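Local coordinates for UDP-galactopyranose mutase (Deinococcus radiodurans, PDB 3HE3), which probably interconverts the pyranose and furanose forms of UDP-galactose as a flavoenzyme that carries FAD, at residues 301-306 with 324-329. Residues are numbered along the deposited sequence; the frame is centred on the assembly and turned at random.
Sequences YAYTRV and YEYPRA. With UDP (uridine-5'-diphosphate), chain S.
Tyr-303 presents one ring face to Tyr-324, whose CD1 stands over the centre of that face, 3.7 Å from Tyr-303 CD2; the planes meet at 55°, an edge-to-face pair. Tyr-301 CB lies over the opposite face, toward the rim. At the ring's edge is Tyr-326, and Tyr-303 CB sits over the face of Tyr-326 as a CH-pi contact, while Ala-302 CB comes in at the edge of Tyr-326, 3.8 Å from its CE2. Over one face of Tyr-324 lies Val-306 CG1, 3.3 Å from Tyr-324 CE1; chi1 of -150° turns this methyl roughly opposite the valine N and onto the ring.

On the side of the sheet turned to the ligands, the guanidinium of Arg-305 grips the carboxylate of Glu-325 side-on. Arg-305 NE bonds Glu-325 OE1 at 2.9 Å from above the carboxylate plane, whereas Arg-305 NH2 meets the syn lone pair of OE2 of the same glutamate at 3.1 Å. The two planes are 73° apart, so the salt bridge is far from coplanar. Arg-305 NH1 donates a nearly straight hydrogen bond to UDP O3B, 3.3 Å, and the carboxylate thus probably helps to position an arginine of the UDP site. A methionine here would probably leave Glu-325 without its ionic mate and the diphosphate without this hydrogen bond. One water also joins Thr-304 OG1 to Glu-325 OE2.

Two backbone hydrogen bonds tie the segments: Thr-304 N to Glu-325 O, 2.9 Å, and Glu-325 N to Arg-305 O, 3.2 Å. Strand 305-308 runs antiparallel to strand 320-336 within the mixed sheet, between it and strand 294-296, which supplies Asn-296 beside Arg-305. Strand 274-284 flanks 320-336 on its other side, FAD touches Glu-325, and helix 169-184 packs against Thr-304, Arg-305 and Pro-327 through Tyr-179 and Gln-183.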
ATOM      1  N   TYR E 301     -22.198  26.452  -4.227  1.00 40.09           N
ATOM      2  CA  TYR E 301     -21.652  25.451  -3.306  1.00 40.87           C
ATOM      3  C   TYR E 301     -20.381  25.873  -2.550  1.00 38.17           C
ATOM      4  O   TYR E 301     -19.710  26.833  -2.917  1.00 35.05           O
ATOM      5  CB  TYR E 301     -21.428  24.120  -4.037  1.00 35.14           C
ATOM      6  CG  TYR E 301     -22.694  23.506  -4.586  1.00 42.58           C
ATOM      7  CD1 TYR E 301     -23.720  23.110  -3.735  1.00 44.42           C
ATOM      8  CD2 TYR E 301     -22.866  23.313  -5.953  1.00 41.32           C
ATOM      9  CE1 TYR E 301     -24.885  22.542  -4.231  1.00 40.71           C
ATOM     10  CE2 TYR E 301     -24.027  22.746  -6.456  1.00 37.08           C
ATOM     11  CZ  TYR E 301     -25.031  22.364  -5.589  1.00 40.88           C
ATOM     12  OH  TYR E 301     -26.187  21.801  -6.077  1.00 36.47           O
ATOM     13  N   ALA E 302     -20.070  25.138  -1.484  1.00 38.54           N
ATOM     14  CA  ALA E 302     -18.889  25.404  -0.671  1.00 40.58           C
ATOM     15  C   ALA E 302     -17.651  24.778  -1.292  1.00 42.88           C
ATOM     16  O   ALA E 302     -16.537  25.275  -1.126  1.00 48.74           O
ATOM     17  CB  ALA E 302     -19.087  24.879   0.747  1.00 35.22           C
ATOM     18  N   TYR E 303     -17.849  23.678  -2.010  1.00 39.44           N
ATOM     19  CA  TYR E 303     -16.739  23.016  -2.677  1.00 40.28           C
ATOM     20  C   TYR E 303     -16.426  23.710  -4.002  1.00 41.66           C
ATOM     21  O   TYR E 303     -17.270  24.415  -4.558  1.00 40.21           O
ATOM     22  CB  TYR E 303     -17.032  21.526  -2.880  1.00 42.66           C
ATOM     23  CG  TYR E 303     -18.423  21.215  -3.399  1.00 39.44           C
ATOM     24  CD1 TYR E 303     -18.720  21.331  -4.751  1.00 36.57           C
ATOM     25  CD2 TYR E 303     -19.429  20.787  -2.541  1.00 36.87           C
ATOM     26  CE1 TYR E 303     -19.980  21.041  -5.232  1.00 37.57           C
ATOM     27  CE2 TYR E 303     -20.697  20.494  -3.017  1.00 33.46           C
ATOM     28  CZ  TYR E 303     -20.965  20.622  -4.363  1.00 36.28           C
ATOM     29  OH  TYR E 303     -22.222  20.336  -4.847  1.00 38.82           O
ATOM     30  N   THR E 304     -15.202  23.530  -4.488  1.00 36.93           N
ATOM     31  CA  THR E 304     -14.784  24.147  -5.739  1.00 36.46           C
ATOM     32  C   THR E 304     -15.105  23.237  -6.908  1.00 37.42           C
ATOM     33  O   THR E 304     -15.363  23.707  -8.014  1.00 35.17           O
ATOM     34  CB  THR E 304     -13.276  24.434  -5.748  1.00 43.77           C
ATOM     35  OG1 THR E 304     -12.569  23.291  -5.251  1.00 48.02           O
ATOM     36  CG2 THR E 304     -12.958  25.634  -4.875  1.00 42.75           C
ATOM     37  N   ARG E 305     -15.101  21.931  -6.655  1.00 42.59           N
ATOM     38  CA  ARG E 305     -15.237  20.957  -7.727  1.00 40.10           C
ATOM     39  C   ARG E 305     -15.440  19.535  -7.218  1.00 39.54           C
ATOM     40  O   ARG E 305     -15.109  19.217  -6.075  1.00 42.02           O
ATOM     41  CB  ARG E 305     -13.988  20.993  -8.597  1.00 41.83           C
ATOM     42  CG  ARG E 305     -12.714  20.843  -7.793  1.00 46.08           C
ATOM     43  CD  ARG E 305     -11.497  21.087  -8.649  1.00 52.17           C
ATOM     44  NE  ARG E 305     -10.267  20.771  -7.935  1.00 52.84           N
ATOM     45  CZ  ARG E 305      -9.049  20.975  -8.425  1.00 56.58           C
ATOM     46  NH1 ARG E 305      -8.900  21.500  -9.634  1.00 49.50           N
ATOM     47  NH2 ARG E 305      -7.981  20.659  -7.704  1.00 58.48           N
ATOM     48  N   VAL E 306     -15.986  18.691  -8.089  1.00 37.64           N
ATOM     49  CA  VAL E 306     -16.137  17.267  -7.834  1.00 34.93           C
ATOM     50  C   VAL E 306     -15.347  16.515  -8.886  1.00 38.96           C
ATOM     51  O   VAL E 306     -15.378  16.871 -10.064  1.00 37.66           O
ATOM     52  CB  VAL E 306     -17.594  16.804  -7.993  1.00 35.84           C
ATOM     53  CG1 VAL E 306     -17.877  15.617  -7.079  1.00 36.52           C
ATOM     54  CG2 VAL E 306     -18.555  17.946  -7.746  1.00 40.16           C
ATOM     55  N   TYR E 324     -15.052  15.621  -3.156  1.00 38.01           N
ATOM     56  CA  TYR E 324     -15.384  17.041  -3.145  1.00 33.65           C
ATOM     57  C   TYR E 324     -14.268  17.839  -2.475  1.00 38.75           C
ATOM     58  O   TYR E 324     -13.779  17.457  -1.412  1.00 38.90           O
ATOM     59  CB  TYR E 324     -16.714  17.274  -2.424  1.00 34.28           C
ATOM     60  CG  TYR E 324     -17.915  16.738  -3.174  1.00 38.33           C
ATOM     61  CD1 TYR E 324     -18.606  17.537  -4.078  1.00 34.49           C
ATOM     62  CD2 TYR E 324     -18.355  15.433  -2.986  1.00 40.73           C
ATOM     63  CE1 TYR E 324     -19.702  17.053  -4.770  1.00 36.68           C
ATOM     64  CE2 TYR E 324     -19.452  14.938  -3.676  1.00 41.56           C
ATOM     65  CZ  TYR E 324     -20.119  15.753  -4.568  1.00 44.32           C
ATOM     66  OH  TYR E 324     -21.209  15.271  -5.260  1.00 40.63           O
ATOM     67  N   GLU E 325     -13.859  18.940  -3.101  1.00 40.86           N
ATOM     68  CA  GLU E 325     -12.771  19.756  -2.564  1.00 40.62           C
ATOM     69  C   GLU E 325     -13.252  21.034  -1.893  1.00 42.63           C
ATOM     70  O   GLU E 325     -13.876  21.884  -2.527  1.00 42.38           O
ATOM     71  CB  GLU E 325     -11.761  20.109  -3.654  1.00 40.27           C
ATOM     72  CG  GLU E 325     -10.767  19.012  -3.967  1.00 46.98           C
ATOM     73  CD  GLU E 325      -9.772  19.430  -5.034  1.00 61.02           C
ATOM     74  OE1 GLU E 325      -9.652  18.711  -6.052  1.00 63.45           O
ATOM     75  OE2 GLU E 325      -9.119  20.484  -4.860  1.00 56.61           O
ATOM     76  N   TYR E 326     -12.936  21.163  -0.608  1.00 42.38           N
ATOM     77  CA  TYR E 326     -13.249  22.365   0.155  1.00 45.11           C
ATOM     78  C   TYR E 326     -11.972  23.118   0.494  1.00 50.12           C
ATOM     79  O   TYR E 326     -11.088  22.579   1.163  1.00 47.92           O
ATOM     80  CB  TYR E 326     -13.974  22.000   1.447  1.00 44.72           C
ATOM     81  CG  TYR E 326     -15.291  21.297   1.232  1.00 47.15           C
ATOM     82  CD1 TYR E 326     -15.345  19.920   1.074  1.00 48.86           C
ATOM     83  CD2 TYR E 326     -16.482  22.011   1.185  1.00 46.25           C
ATOM     84  CE1 TYR E 326     -16.552  19.271   0.874  1.00 47.63           C
ATOM     85  CE2 TYR E 326     -17.692  21.372   0.987  1.00 47.25           C
ATOM     86  CZ  TYR E 326     -17.722  20.000   0.832  1.00 46.50           C
ATOM     87  OH  TYR E 326     -18.923  19.359   0.636  1.00 43.07           O
ATOM     88  N   PRO E 327     -11.864  24.371   0.032  1.00 46.54           N
ATOM     89  CA  PRO E 327     -10.681  25.180   0.349  1.00 47.77           C
ATOM     90  C   PRO E 327     -10.636  25.531   1.839  1.00 45.58           C
ATOM     91  O   PRO E 327     -11.678  25.803   2.435  1.00 49.83           O
ATOM     92  CB  PRO E 327     -10.874  26.441  -0.508  1.00 41.77           C
ATOM     93  CG  PRO E 327     -11.856  26.046  -1.564  1.00 45.93           C
ATOM     94  CD  PRO E 327     -12.770  25.063  -0.897  1.00 42.71           C
ATOM     95  N   ARG E 328      -9.443  25.509   2.426  1.00 43.31           N
ATOM     96  CA  ARG E 328      -9.266  25.764   3.854  1.00 50.04           C
ATOM     97  C   ARG E 328      -8.051  26.656   4.109  1.00 53.09           C
ATOM     98  O   ARG E 328      -7.010  26.490   3.478  1.00 55.89           O
ATOM     99  CB  ARG E 328      -9.093  24.447   4.616  1.00 47.96           C
ATOM    100  CG  ARG E 328     -10.343  23.578   4.680  1.00 49.94           C
ATOM    101  CD  ARG E 328     -11.387  24.180   5.609  1.00 50.04           C
ATOM    102  NE  ARG E 328     -12.617  23.390   5.655  1.00 48.50           N
ATOM    103  CZ  ARG E 328     -13.724  23.686   4.981  1.00 48.90           C
ATOM    104  NH1 ARG E 328     -13.765  24.760   4.202  1.00 51.40           N
ATOM    105  NH2 ARG E 328     -14.793  22.910   5.087  1.00 45.24           N
ATOM    106  N   ALA E 329      -8.183  27.597   5.037  1.00 52.51           N
ATOM    107  CA  ALA E 329      -7.061  28.454   5.406  1.00 57.61           C
ATOM    108  C   ALA E 329      -6.027  27.690   6.235  1.00 56.75           C
ATOM    109  O   ALA E 329      -4.829  27.950   6.140  1.00 60.93           O
ATOM    110  CB  ALA E 329      -7.553  29.677   6.166  1.00 52.36           C
TER
HETATM  111  N1  UDP S 400      -9.746  29.181 -12.034  1.00 45.25           N
HETATM  112  C2  UDP S 400     -10.981  29.800 -12.064  1.00 44.12           C
HETATM  113  N3  UDP S 400     -12.074  29.146 -12.595  1.00 47.02           N
HETATM  114  C4  UDP S 400     -11.941  27.868 -13.099  1.00 48.05           C
HETATM  115  C5  UDP S 400     -10.694  27.249 -13.067  1.00 41.63           C
HETATM  116  C6  UDP S 400      -9.584  27.953 -12.611  1.00 39.70           C
HETATM  117  O2  UDP S 400     -11.113  30.938 -11.616  1.00 44.29           O
HETATM  118  O4  UDP S 400     -12.921  27.286 -13.572  1.00 46.17           O
HETATM  119  C1' UDP S 400      -8.592  29.898 -11.462  1.00 39.59           C
HETATM  120  C2' UDP S 400      -8.551  29.648  -9.966  1.00 39.07           C
HETATM  121  O2' UDP S 400      -8.170  30.828  -9.297  1.00 38.12           O
HETATM  122  C3' UDP S 400      -7.481  28.589  -9.811  1.00 38.95           C
HETATM  123  C4' UDP S 400      -6.555  28.875 -10.978  1.00 38.55           C
HETATM  124  O4' UDP S 400      -7.383  29.392 -12.000  1.00 38.03           O
HETATM  125  O3' UDP S 400      -6.819  28.715  -8.576  1.00 37.62           O
HETATM  126  C5' UDP S 400      -5.801  27.640 -11.455  1.00 40.67           C
HETATM  127  O5' UDP S 400      -6.676  26.546 -11.594  1.00 40.20           O
HETATM  128  PA  UDP S 400      -6.061  25.064 -11.700  1.00 51.66           P
HETATM  129  O1A UDP S 400      -5.090  25.012 -12.819  1.00 53.97           O
HETATM  130  O2A UDP S 400      -7.124  24.047 -11.878  1.00 52.35           O
HETATM  131  O3A UDP S 400      -5.256  24.885 -10.318  1.00 47.92           O
HETATM  132  PB  UDP S 400      -5.410  23.592  -9.373  1.00 49.77           P
HETATM  133  O1B UDP S 400      -6.466  23.833  -8.368  1.00 47.77           O
HETATM  134  O2B UDP S 400      -4.116  23.320  -8.704  1.00 57.03           O
HETATM  135  O3B UDP S 400      -5.788  22.426 -10.200  1.00 61.44           O
HETATM  136  O   HOH W   1      -9.954  23.080  -5.108  1.00 46.80           O